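Long-range contacts in heparin binding protein (Homo sapiens, PDB 1A7S), which binds heparin, kills many Gram-negative bacteria and attracts monocytes and fibroblasts as a serine protease homologue from neutrophil granules: residues A[5-10]-A[139-144]; A[12-17]-A[176-181]; A[112-117]-A[206-211]. All blocks are in the same frame, centred on the assembly; numbering follows the deposited sequence.

Interactions 1 and 2 adjoin: Phe-12, which opens the turn of segment 12-17, packs on Phe-143 and Ala-7, and both contacts use strands of the C-terminal barrel. Interaction 1 lies near the surface, where backbone pairing is flanked by charged side chains and a glycan. Interaction 2 is buried near the chain's centre and is almost wholly apolar, joining that barrel to the first strand of the N-terminal one. Interaction 3 lies about 27 Å from interaction 1, centre to centre, on the other side of the chain's centre. There a turn that carries another glycan meets a 3-10 turn and the helix start that follows it, chiefly through amide hydrogen bonds, and Val-117 touches Cys-181 of interaction 2.

Interaction 1 (A[5-10]-A[139-144]); sequences RKARPR and RFPRFV. With NAG (2-acetamido-2-deoxy-beta-D-glucopyranose), chain B.
The short strand 5-6 adds itself antiparallel to strand 142-148 of the C-terminal barrel, Arg-5 and Phe-143 forming the hydrogen-bonded pair and Lys-6 and Arg-142 the non-hydrogen-bonded one. Arg-5 N donates to Phe-143 O at 2.9 Å, Phe-143 N returns a bond to Arg-5 O, and just past the strand Ala-7 N donates to Pro-141 O at 2.8 Å. On one face Arg-5 and Phe-143 lie side by side, Arg-5 CD 3.6 Å from Phe-143 CZ, with guanidinium and ring planes 84° apart. The acetamido methyl C8 of the NAG rests over the centre of that guanidinium, while Arg-5 NH1 donates to NAG O3 at 3.2 Å in the guanidinium plane. On the other face Lys-6 leaves with CG anti to the backbone N (chi1 -179°) and runs extended over the Phe-140 ring, where NZ makes a cation-pi contact 3.9 Å from the centroid. Arg-139 CG lies on the opposite face of that ring. The Arg-142 guanidinium turns one face to Lys-6 N, and its NH2 is bonded to Gly-4 O. This is how the N-terminal strand joins the C-terminal barrel in the chymotrypsin-like fold of peptidase S1 proteins.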
loop_
_atom_site.group_PDB
_atom_site.type_symbol
_atom_site.label_atom_id
_atom_site.label_comp_id
_atom_site.label_asym_id
_atom_site.label_seq_id
_atom_site.Cartn_x
_atom_site.Cartn_y
_atom_site.Cartn_z
ATOM N N ARG A 5 0.740 11.251 -12.332
ATOM C CA ARG A 5 -0.231 11.300 -13.426
ATOM C C ARG A 5 -1.504 10.570 -13.031
ATOM O O ARG A 5 -1.481 9.613 -12.250
ATOM C CB ARG A 5 0.379 10.584 -14.641
ATOM C CG ARG A 5 -0.331 10.394 -15.882
ATOM C CD ARG A 5 0.473 9.666 -16.975
ATOM N NE ARG A 5 1.660 10.497 -17.300
ATOM C CZ ARG A 5 2.695 9.995 -17.962
ATOM N NH1 ARG A 5 2.764 8.696 -18.285
ATOM N NH2 ARG A 5 3.710 10.799 -18.222
ATOM N N LYS A 6 -2.626 11.010 -13.571
ATOM C CA LYS A 6 -3.906 10.347 -13.333
ATOM C C LYS A 6 -3.858 8.961 -13.930
ATOM O O LYS A 6 -3.459 8.763 -15.083
ATOM C CB LYS A 6 -4.994 11.169 -13.991
ATOM C CG LYS A 6 -6.402 10.655 -13.824
ATOM C CD LYS A 6 -7.402 11.610 -14.502
ATOM C CE LYS A 6 -8.809 11.005 -14.512
ATOM N NZ LYS A 6 -9.751 11.975 -15.157
ATOM N N ALA A 7 -4.227 7.969 -13.100
ATOM C CA ALA A 7 -4.322 6.591 -13.566
ATOM C C ALA A 7 -5.541 6.380 -14.467
ATOM O O ALA A 7 -6.517 7.164 -14.409
ATOM C CB ALA A 7 -4.428 5.639 -12.356
ATOM N N ARG A 8 -5.539 5.288 -15.222
ATOM C CA ARG A 8 -6.682 4.843 -15.961
ATOM C C ARG A 8 -7.426 3.766 -15.186
ATOM O O ARG A 8 -6.876 3.106 -14.315
ATOM C CB ARG A 8 -6.188 4.269 -17.308
ATOM C CG ARG A 8 -5.656 5.492 -18.141
ATOM C CD ARG A 8 -5.057 5.164 -19.392
ATOM N NE ARG A 8 -6.046 4.720 -20.404
ATOM C CZ ARG A 8 -5.737 4.587 -21.660
ATOM N NH1 ARG A 8 -4.547 4.967 -22.128
ATOM N NH2 ARG A 8 -6.577 3.955 -22.443
ATOM N N PRO A 9 -8.727 3.565 -15.521
ATOM C CA PRO A 9 -9.459 2.510 -14.829
ATOM C C PRO A 9 -8.734 1.173 -15.015
ATOM O O PRO A 9 -8.294 0.840 -16.097
ATOM C CB PRO A 9 -10.820 2.520 -15.507
ATOM C CG PRO A 9 -10.992 3.926 -15.964
ATOM C CD PRO A 9 -9.588 4.353 -16.402
ATOM N N ARG A 10 -8.589 0.427 -13.970
ATOM C CA ARG A 10 -8.021 -0.917 -13.893
ATOM C C ARG A 10 -6.547 -0.901 -14.125
ATOM O O ARG A 10 -5.967 -2.000 -14.258
ATOM C CB ARG A 10 -8.737 -1.879 -14.863
ATOM C CG ARG A 10 -10.229 -1.755 -14.902
ATOM C CD ARG A 10 -10.878 -2.857 -15.689
ATOM N NE ARG A 10 -10.374 -3.022 -17.040
ATOM C CZ ARG A 10 -10.782 -2.324 -18.128
ATOM N NH1 ARG A 10 -11.720 -1.410 -18.023
ATOM N NH2 ARG A 10 -10.274 -2.615 -19.301
ATOM N N ARG A 139 -9.617 12.252 -6.056
ATOM C CA ARG A 139 -10.714 11.288 -6.275
ATOM C C ARG A 139 -10.341 10.174 -7.219
ATOM O O ARG A 139 -10.870 9.078 -7.141
ATOM C CB ARG A 139 -12.004 12.000 -6.735
ATOM C CG ARG A 139 -11.929 12.591 -8.150
ATOM C CD ARG A 139 -13.125 13.509 -8.428
ATOM N NE ARG A 139 -14.361 12.760 -8.482
ATOM C CZ ARG A 139 -15.569 13.291 -8.723
ATOM N NH1 ARG A 139 -15.724 14.620 -8.601
ATOM N NH2 ARG A 139 -16.571 12.546 -8.961
ATOM N N PHE A 140 -9.414 10.462 -8.131
ATOM C CA PHE A 140 -8.902 9.426 -9.066
ATOM C C PHE A 140 -7.584 8.908 -8.550
ATOM O O PHE A 140 -6.791 9.623 -7.895
ATOM C CB PHE A 140 -8.717 10.048 -10.459
ATOM C CG PHE A 140 -9.991 10.601 -11.066
ATOM C CD1 PHE A 140 -11.049 9.802 -11.368
ATOM C CD2 PHE A 140 -10.129 11.962 -11.248
ATOM C CE1 PHE A 140 -12.204 10.331 -11.927
ATOM C CE2 PHE A 140 -11.301 12.500 -11.741
ATOM C CZ PHE A 140 -12.330 11.693 -12.101
ATOM N N PRO A 141 -7.213 7.674 -8.853
ATOM C CA PRO A 141 -5.906 7.198 -8.487
ATOM C C PRO A 141 -4.836 7.939 -9.349
ATOM O O PRO A 141 -5.140 8.285 -10.479
ATOM C CB PRO A 141 -5.921 5.701 -8.779
ATOM C CG PRO A 141 -7.261 5.420 -9.382
ATOM C CD PRO A 141 -7.844 6.756 -9.818
ATOM N N ARG A 142 -3.707 8.176 -8.739
ATOM C CA ARG A 142 -2.566 8.802 -9.454
ATOM C C ARG A 142 -1.361 7.892 -9.246
ATOM O O ARG A 142 -1.319 7.148 -8.282
ATOM C CB ARG A 142 -2.354 10.232 -8.993
ATOM C CG ARG A 142 -3.557 11.119 -9.156
ATOM C CD ARG A 142 -3.265 12.549 -8.800
ATOM N NE ARG A 142 -2.432 13.195 -9.829
ATOM C CZ ARG A 142 -2.858 13.700 -10.963
ATOM N NH1 ARG A 142 -4.101 13.714 -11.374
ATOM N NH2 ARG A 142 -1.905 14.219 -11.807
ATOM N N PHE A 143 -0.351 8.019 -10.115
ATOM C CA PHE A 143 0.831 7.203 -10.043
ATOM C C PHE A 143 2.054 7.966 -10.448
ATOM O O PHE A 143 2.018 8.920 -11.249
ATOM C CB PHE A 143 0.659 5.900 -10.826
ATOM C CG PHE A 143 0.693 6.101 -12.325
ATOM C CD1 PHE A 143 -0.402 6.609 -13.004
ATOM C CD2 PHE A 143 1.825 5.794 -13.054
ATOM C CE1 PHE A 143 -0.352 6.914 -14.357
ATOM C CE2 PHE A 143 1.825 6.026 -14.426
ATOM C CZ PHE A 143 0.733 6.603 -15.049
ATOM N N VAL A 144 3.175 7.529 -9.921
ATOM C CA VAL A 144 4.465 8.158 -10.209
ATOM C C VAL A 144 5.552 7.084 -10.340
ATOM O O VAL A 144 5.493 6.056 -9.657
ATOM C CB VAL A 144 4.822 9.170 -9.106
ATOM C CG1 VAL A 144 4.875 8.590 -7.699
ATOM C CG2 VAL A 144 5.934 10.091 -9.439
HETATM C C1 NAG B . 7.411 6.281 -16.334
HETATM C C2 NAG B . 6.682 7.483 -17.023
HETATM C C3 NAG B . 6.368 7.090 -18.456
HETATM C C4 NAG B . 7.781 6.813 -19.141
HETATM C C5 NAG B . 8.294 5.554 -18.403
HETATM C C6 NAG B . 9.715 5.203 -18.766
HETATM C C7 NAG B . 5.163 8.716 -15.484
HETATM C C8 NAG B . 3.877 8.742 -14.724
HETATM N N2 NAG B . 5.368 7.686 -16.339
HETATM O O3 NAG B . 5.836 8.181 -19.132
HETATM O O4 NAG B . 7.404 6.436 -20.505
HETATM O O5 NAG B . 8.620 5.991 -17.066
HETATM O O6 NAG B . 10.438 6.360 -19.086
HETATM O O7 NAG B . 6.019 9.523 -15.321
HETATM O O HOH W 1 -2.502 13.672 -15.145
#

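Interaction 2 (A[12-17]-A[176-181]); sequences FPFLAS and GTPLVC. With EOH (ethanol), chain G.
Pro-178 CG and Val-180 CG2 approach the Phe-14 ring obliquely, at CE1 and CZ, with ethanol C1 near the plane at the ring's edge and the carbonyl carbon of Phe-12 over the centre of one face. The Phe-12 ring in turn has Phe-14 CZ in plane at its own edge, and ethanol C2 approaches it obliquely. Across the contact Phe-14 CE1 lies 3.9 Å from Pro-178 CG. Phe-14 and Val-180 reach toward each other tip to tip, CZ to CG2 at 4.0 Å. Within a type I turn from Phe-12 to Leu-15, Phe-14 holds CG between the backbone N and the carbonyl carbon (chi1 50°), on the side from which the ring reaches Pro-178 and Val-180.

Beyond the ring Leu-15 takes over, its CD2 lying against Pro-178 CD at 3.7 Å and also meeting Thr-177 OG1. That hydroxyl has polar partners of its own: it is bonded to Ala-126 O and accepts from a water at 2.8 Å between water O and Thr-177 OG1. The same water reaches Ala-16 O only weakly. The ethanol, probably from the crystallisation liquor, sits among Phe-12, Phe-14 and Val-180, and its O donates to Pro-178 O at 2.7 Å while also bonding Ala-126 N.

By the family's sequence motif, Gly-176 probably comes directly after the position of the catalytic serine in active relatives, and Thr-177 and Pro-178 lie just beyond it. Such apolar packing across the seam between the two beta-barrels is characteristic of the chymotrypsin-like fold.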
loop_
_atom_site.group_PDB
_atom_site.type_symbol
_atom_site.label_atom_id
_atom_site.label_comp_id
_atom_site.label_asym_id
_atom_site.label_seq_id
_atom_site.Cartn_x
_atom_site.Cartn_y
_atom_site.Cartn_z
ATOM N N PHE A 12 -4.239 -0.250 -11.954
ATOM C CA PHE A 12 -3.702 -0.867 -10.743
ATOM C C PHE A 12 -4.776 -1.640 -10.022
ATOM O O PHE A 12 -5.325 -1.236 -8.981
ATOM C CB PHE A 12 -3.138 0.237 -9.821
ATOM C CG PHE A 12 -2.086 1.059 -10.547
ATOM C CD1 PHE A 12 -0.813 0.630 -10.721
ATOM C CD2 PHE A 12 -2.376 2.311 -11.059
ATOM C CE1 PHE A 12 0.150 1.385 -11.323
ATOM C CE2 PHE A 12 -1.477 3.085 -11.668
ATOM C CZ PHE A 12 -0.180 2.633 -11.849
ATOM N N PRO A 13 -5.150 -2.804 -10.601
ATOM C CA PRO A 13 -6.384 -3.481 -10.143
ATOM C C PRO A 13 -6.260 -4.229 -8.810
ATOM O O PRO A 13 -7.266 -4.716 -8.288
ATOM C CB PRO A 13 -6.727 -4.388 -11.298
ATOM C CG PRO A 13 -5.449 -4.676 -11.991
ATOM C CD PRO A 13 -4.566 -3.484 -11.784
ATOM N N PHE A 14 -5.091 -4.261 -8.219
ATOM C CA PHE A 14 -4.837 -4.795 -6.917
ATOM C C PHE A 14 -5.030 -3.785 -5.814
ATOM O O PHE A 14 -4.903 -4.119 -4.639
ATOM C CB PHE A 14 -3.433 -5.426 -6.848
ATOM C CG PHE A 14 -2.390 -4.472 -7.385
ATOM C CD1 PHE A 14 -1.950 -3.417 -6.655
ATOM C CD2 PHE A 14 -1.903 -4.623 -8.711
ATOM C CE1 PHE A 14 -1.067 -2.466 -7.170
ATOM C CE2 PHE A 14 -1.031 -3.678 -9.212
ATOM C CZ PHE A 14 -0.632 -2.609 -8.483
ATOM N N LEU A 15 -5.228 -2.511 -6.143
ATOM C CA LEU A 15 -5.226 -1.475 -5.169
ATOM C C LEU A 15 -6.469 -1.509 -4.262
ATOM O O LEU A 15 -7.590 -1.683 -4.788
ATOM C CB LEU A 15 -5.169 -0.092 -5.772
ATOM C CG LEU A 15 -3.925 0.476 -6.228
ATOM C CD1 LEU A 15 -4.163 1.928 -6.667
ATOM C CD2 LEU A 15 -2.753 0.411 -5.232
ATOM N N ALA A 16 -6.246 -1.257 -3.004
ATOM C CA ALA A 16 -7.341 -1.105 -2.053
ATOM C C ALA A 16 -7.412 0.320 -1.556
ATOM O O ALA A 16 -6.398 0.976 -1.391
ATOM C CB ALA A 16 -7.041 -2.016 -0.840
ATOM N N SER A 17 -8.629 0.743 -1.261
ATOM C CA SER A 17 -8.958 1.962 -0.530
ATOM C C SER A 17 -9.474 1.511 0.842
ATOM O O SER A 17 -10.420 0.757 0.906
ATOM C CB SER A 17 -9.995 2.776 -1.278
ATOM O OG SER A 17 -10.491 3.819 -0.470
ATOM N N GLY A 176 0.267 2.774 3.363
ATOM C CA GLY A 176 -0.167 1.464 3.064
ATOM C C GLY A 176 -0.178 1.030 1.649
ATOM O O GLY A 176 -0.246 -0.171 1.329
ATOM N N THR A 177 -0.129 1.960 0.692
ATOM C CA THR A 177 -0.150 1.579 -0.715
ATOM C C THR A 177 1.128 0.904 -1.143
ATOM O O THR A 177 2.206 1.182 -0.589
ATOM C CB THR A 177 -0.502 2.836 -1.587
ATOM O OG1 THR A 177 -1.238 2.408 -2.713
ATOM C CG2 THR A 177 0.729 3.600 -1.995
ATOM N N PRO A 178 1.110 -0.022 -2.078
ATOM C CA PRO A 178 2.299 -0.791 -2.398
ATOM C C PRO A 178 3.250 -0.040 -3.332
ATOM O O PRO A 178 2.878 0.713 -4.211
ATOM C CB PRO A 178 1.716 -2.022 -3.100
ATOM C CG PRO A 178 0.463 -1.519 -3.763
ATOM C CD PRO A 178 -0.112 -0.540 -2.761
ATOM N N LEU A 179 4.498 -0.371 -3.145
ATOM C CA LEU A 179 5.586 -0.023 -4.093
ATOM C C LEU A 179 5.765 -1.270 -4.978
ATOM O O LEU A 179 6.046 -2.345 -4.435
ATOM C CB LEU A 179 6.897 0.249 -3.303
ATOM C CG LEU A 179 8.108 0.507 -4.234
ATOM C CD1 LEU A 179 7.960 1.853 -4.907
ATOM C CD2 LEU A 179 9.399 0.444 -3.415
ATOM N N VAL A 180 5.592 -1.111 -6.305
ATOM C CA VAL A 180 5.694 -2.200 -7.219
ATOM C C VAL A 180 6.962 -2.045 -8.065
ATOM O O VAL A 180 7.118 -1.051 -8.735
ATOM C CB VAL A 180 4.471 -2.302 -8.148
ATOM C CG1 VAL A 180 4.639 -3.429 -9.093
ATOM C CG2 VAL A 180 3.214 -2.497 -7.258
ATOM N N CYS A 181 7.804 -3.044 -7.982
ATOM C CA CYS A 181 9.045 -3.070 -8.770
ATOM C C CYS A 181 9.107 -4.454 -9.416
ATOM O O CYS A 181 8.946 -5.450 -8.731
ATOM C CB CYS A 181 10.301 -2.857 -7.897
ATOM S SG CYS A 181 10.237 -1.583 -6.662
HETATM C C1 EOH G . 1.037 0.477 -7.124
HETATM C C2 EOH G . 2.012 0.812 -8.184
HETATM O O EOH G . 0.935 1.372 -5.956
HETATM O O HOH W 2 -3.936 2.918 -2.496
#

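Interaction 3 (A[112-117]-A[206-211]); sequences LQNATV and VALFRD. With NAG (2-acetamido-2-deoxy-beta-D-glucopyranose), chain C.
Gln-113 and Asp-211 cross at about a right angle, their amide and carboxylate planes 51° apart, with Gln-113 CB and CG beside the carboxylate (CB to Asp-211 OD1 3.5 Å) while the amide reaches past it to the backbone. The bend of Gln-113 at chi2 (71°) swings CD toward the start of helix 210-218. OE1 accepts from Asp-211 N at 2.9 Å, in the plane of the side-chain carbonyl and almost straight (178°). NE2 donates to Leu-208 O at 3.0 Å, standing well above that carbonyl's plane, and also to Asn-114 OD1. Three bonds thus fix the rotation of the amide.

Arg-210 crosses Leu-112 obliquely, NH1 lying 3.9 Å from Leu-112 CD2. Its polar end is held elsewhere, NE in a salt bridge to Asp-214 and NH1 on Pro-111 O. Ala-207 CB points into the type II turn from Leu-112 to Ala-115, meeting Ala-115 O at 3.2 Å, and Asn-114 N donates to Ala-207 O at 2.9 Å. Asn-114 ND2 is covalently bonded to C1 of the NAG. The type II turn of the 112-117 loop is thus bound to the 3-10 turn 206-208 and the first turn of the C-terminal helix of the chymotrypsin-like fold.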
loop_
_atom_site.group_PDB
_atom_site.type_symbol
_atom_site.label_atom_id
_atom_site.label_comp_id
_atom_site.label_asym_id
_atom_site.label_seq_id
_atom_site.Cartn_x
_atom_site.Cartn_y
_atom_site.Cartn_z
ATOM N N LEU A 112 9.918 -13.205 -2.827
ATOM C CA LEU A 112 10.342 -14.267 -1.936
ATOM C C LEU A 112 11.140 -13.697 -0.759
ATOM O O LEU A 112 11.698 -12.578 -0.845
ATOM C CB LEU A 112 11.218 -15.305 -2.689
ATOM C CG LEU A 112 10.516 -16.100 -3.771
ATOM C CD1 LEU A 112 11.513 -16.841 -4.607
ATOM C CD2 LEU A 112 9.499 -17.084 -3.193
ATOM N N GLN A 113 11.153 -14.412 0.344
ATOM C CA GLN A 113 11.859 -14.014 1.525
ATOM C C GLN A 113 13.267 -13.597 1.195
ATOM O O GLN A 113 14.026 -14.337 0.503
ATOM C CB GLN A 113 11.840 -15.127 2.566
ATOM C CG GLN A 113 12.561 -14.861 3.865
ATOM C CD GLN A 113 11.833 -13.830 4.739
ATOM O OE1 GLN A 113 10.658 -13.853 4.917
ATOM N NE2 GLN A 113 12.667 -12.939 5.355
ATOM N N ASN A 114 13.702 -12.456 1.672
ATOM C CA ASN A 114 15.031 -11.933 1.535
ATOM C C ASN A 114 15.408 -11.493 0.128
ATOM O O ASN A 114 16.527 -11.106 -0.136
ATOM C CB ASN A 114 16.130 -12.824 2.116
ATOM C CG ASN A 114 16.047 -13.035 3.583
ATOM O OD1 ASN A 114 15.363 -12.287 4.318
ATOM N ND2 ASN A 114 16.698 -14.080 4.089
ATOM N N ALA A 115 14.456 -11.425 -0.788
ATOM C CA ALA A 115 14.733 -10.897 -2.129
ATOM C C ALA A 115 15.138 -9.394 -1.955
ATOM O O ALA A 115 14.716 -8.751 -1.018
ATOM C CB ALA A 115 13.521 -10.950 -3.036
ATOM N N THR A 116 15.977 -8.967 -2.868
ATOM C CA THR A 116 16.500 -7.634 -2.897
ATOM C C THR A 116 16.088 -6.892 -4.150
ATOM O O THR A 116 15.821 -7.469 -5.184
ATOM C CB THR A 116 18.090 -7.609 -2.872
ATOM O OG1 THR A 116 18.584 -8.434 -3.906
ATOM C CG2 THR A 116 18.496 -8.316 -1.554
ATOM N N VAL A 117 16.131 -5.593 -4.019
ATOM C CA VAL A 117 15.905 -4.652 -5.100
ATOM C C VAL A 117 17.020 -3.612 -5.026
ATOM O O VAL A 117 17.171 -2.896 -4.035
ATOM C CB VAL A 117 14.528 -4.036 -4.988
ATOM C CG1 VAL A 117 14.245 -3.410 -3.636
ATOM C CG2 VAL A 117 14.152 -3.231 -6.146
ATOM N N VAL A 206 9.032 -5.415 2.170
ATOM C CA VAL A 206 8.137 -6.564 2.162
ATOM C C VAL A 206 8.887 -7.872 2.206
ATOM O O VAL A 206 8.479 -8.825 2.897
ATOM C CB VAL A 206 7.151 -6.512 1.017
ATOM C CG1 VAL A 206 6.295 -7.781 0.924
ATOM C CG2 VAL A 206 6.196 -5.332 1.149
ATOM N N ALA A 207 9.974 -7.969 1.468
ATOM C CA ALA A 207 10.696 -9.229 1.378
ATOM C C ALA A 207 11.233 -9.729 2.715
ATOM O O ALA A 207 11.496 -10.920 2.868
ATOM C CB ALA A 207 11.812 -9.146 0.365
ATOM N N LEU A 208 11.385 -8.840 3.678
ATOM C CA LEU A 208 11.837 -9.288 5.015
ATOM C C LEU A 208 10.769 -10.091 5.721
ATOM O O LEU A 208 11.068 -10.768 6.703
ATOM C CB LEU A 208 12.187 -8.084 5.872
ATOM C CG LEU A 208 13.382 -7.253 5.477
ATOM C CD1 LEU A 208 13.520 -6.064 6.418
ATOM C CD2 LEU A 208 14.608 -8.155 5.442
ATOM N N PHE A 209 9.515 -9.902 5.319
ATOM C CA PHE A 209 8.333 -10.426 6.044
ATOM C C PHE A 209 7.623 -11.525 5.267
ATOM O O PHE A 209 6.541 -11.940 5.679
ATOM C CB PHE A 209 7.335 -9.271 6.256
ATOM C CG PHE A 209 7.887 -8.178 7.132
ATOM C CD1 PHE A 209 7.671 -8.262 8.484
ATOM C CD2 PHE A 209 8.543 -7.113 6.606
ATOM C CE1 PHE A 209 8.316 -7.346 9.305
ATOM C CE2 PHE A 209 9.126 -6.159 7.387
ATOM C CZ PHE A 209 9.031 -6.288 8.759
ATOM N N ARG A 210 8.191 -12.050 4.182
ATOM C CA ARG A 210 7.423 -13.023 3.379
ATOM C C ARG A 210 7.033 -14.267 4.134
ATOM O O ARG A 210 5.905 -14.731 4.025
ATOM C CB ARG A 210 8.168 -13.368 2.105
ATOM C CG ARG A 210 7.543 -14.430 1.253
ATOM C CD ARG A 210 6.147 -14.043 0.718
ATOM N NE ARG A 210 5.534 -15.146 0.003
ATOM C CZ ARG A 210 5.759 -15.448 -1.269
ATOM N NH1 ARG A 210 6.565 -14.757 -1.999
ATOM N NH2 ARG A 210 5.133 -16.512 -1.819
ATOM N N ASP A 211 7.961 -14.879 4.851
ATOM C CA ASP A 211 7.622 -16.093 5.588
ATOM C C ASP A 211 6.529 -15.784 6.619
ATOM O O ASP A 211 5.606 -16.602 6.828
ATOM C CB ASP A 211 8.854 -16.666 6.304
ATOM C CG ASP A 211 9.912 -17.228 5.374
ATOM O OD1 ASP A 211 9.698 -17.357 4.172
ATOM O OD2 ASP A 211 10.978 -17.600 5.950
HETATM C C1 NAG C . 16.739 -14.336 5.461
HETATM C C2 NAG C . 17.010 -15.855 5.714
HETATM C C3 NAG C . 17.009 -16.054 7.256
HETATM C C4 NAG C . 18.090 -15.137 7.840
HETATM C C5 NAG C . 17.720 -13.652 7.483
HETATM C C6 NAG C . 18.632 -12.634 8.035
HETATM C C7 NAG C . 15.880 -17.456 4.211
HETATM C C8 NAG C . 14.647 -18.170 3.920
HETATM N N2 NAG C . 15.828 -16.579 5.246
HETATM O O3 NAG C . 17.351 -17.423 7.515
HETATM O O4 NAG C . 18.037 -15.278 9.270
HETATM O O5 NAG C . 17.788 -13.586 6.016
HETATM O O6 NAG C . 19.945 -12.808 7.565
HETATM O O7 NAG C . 16.866 -17.729 3.691
#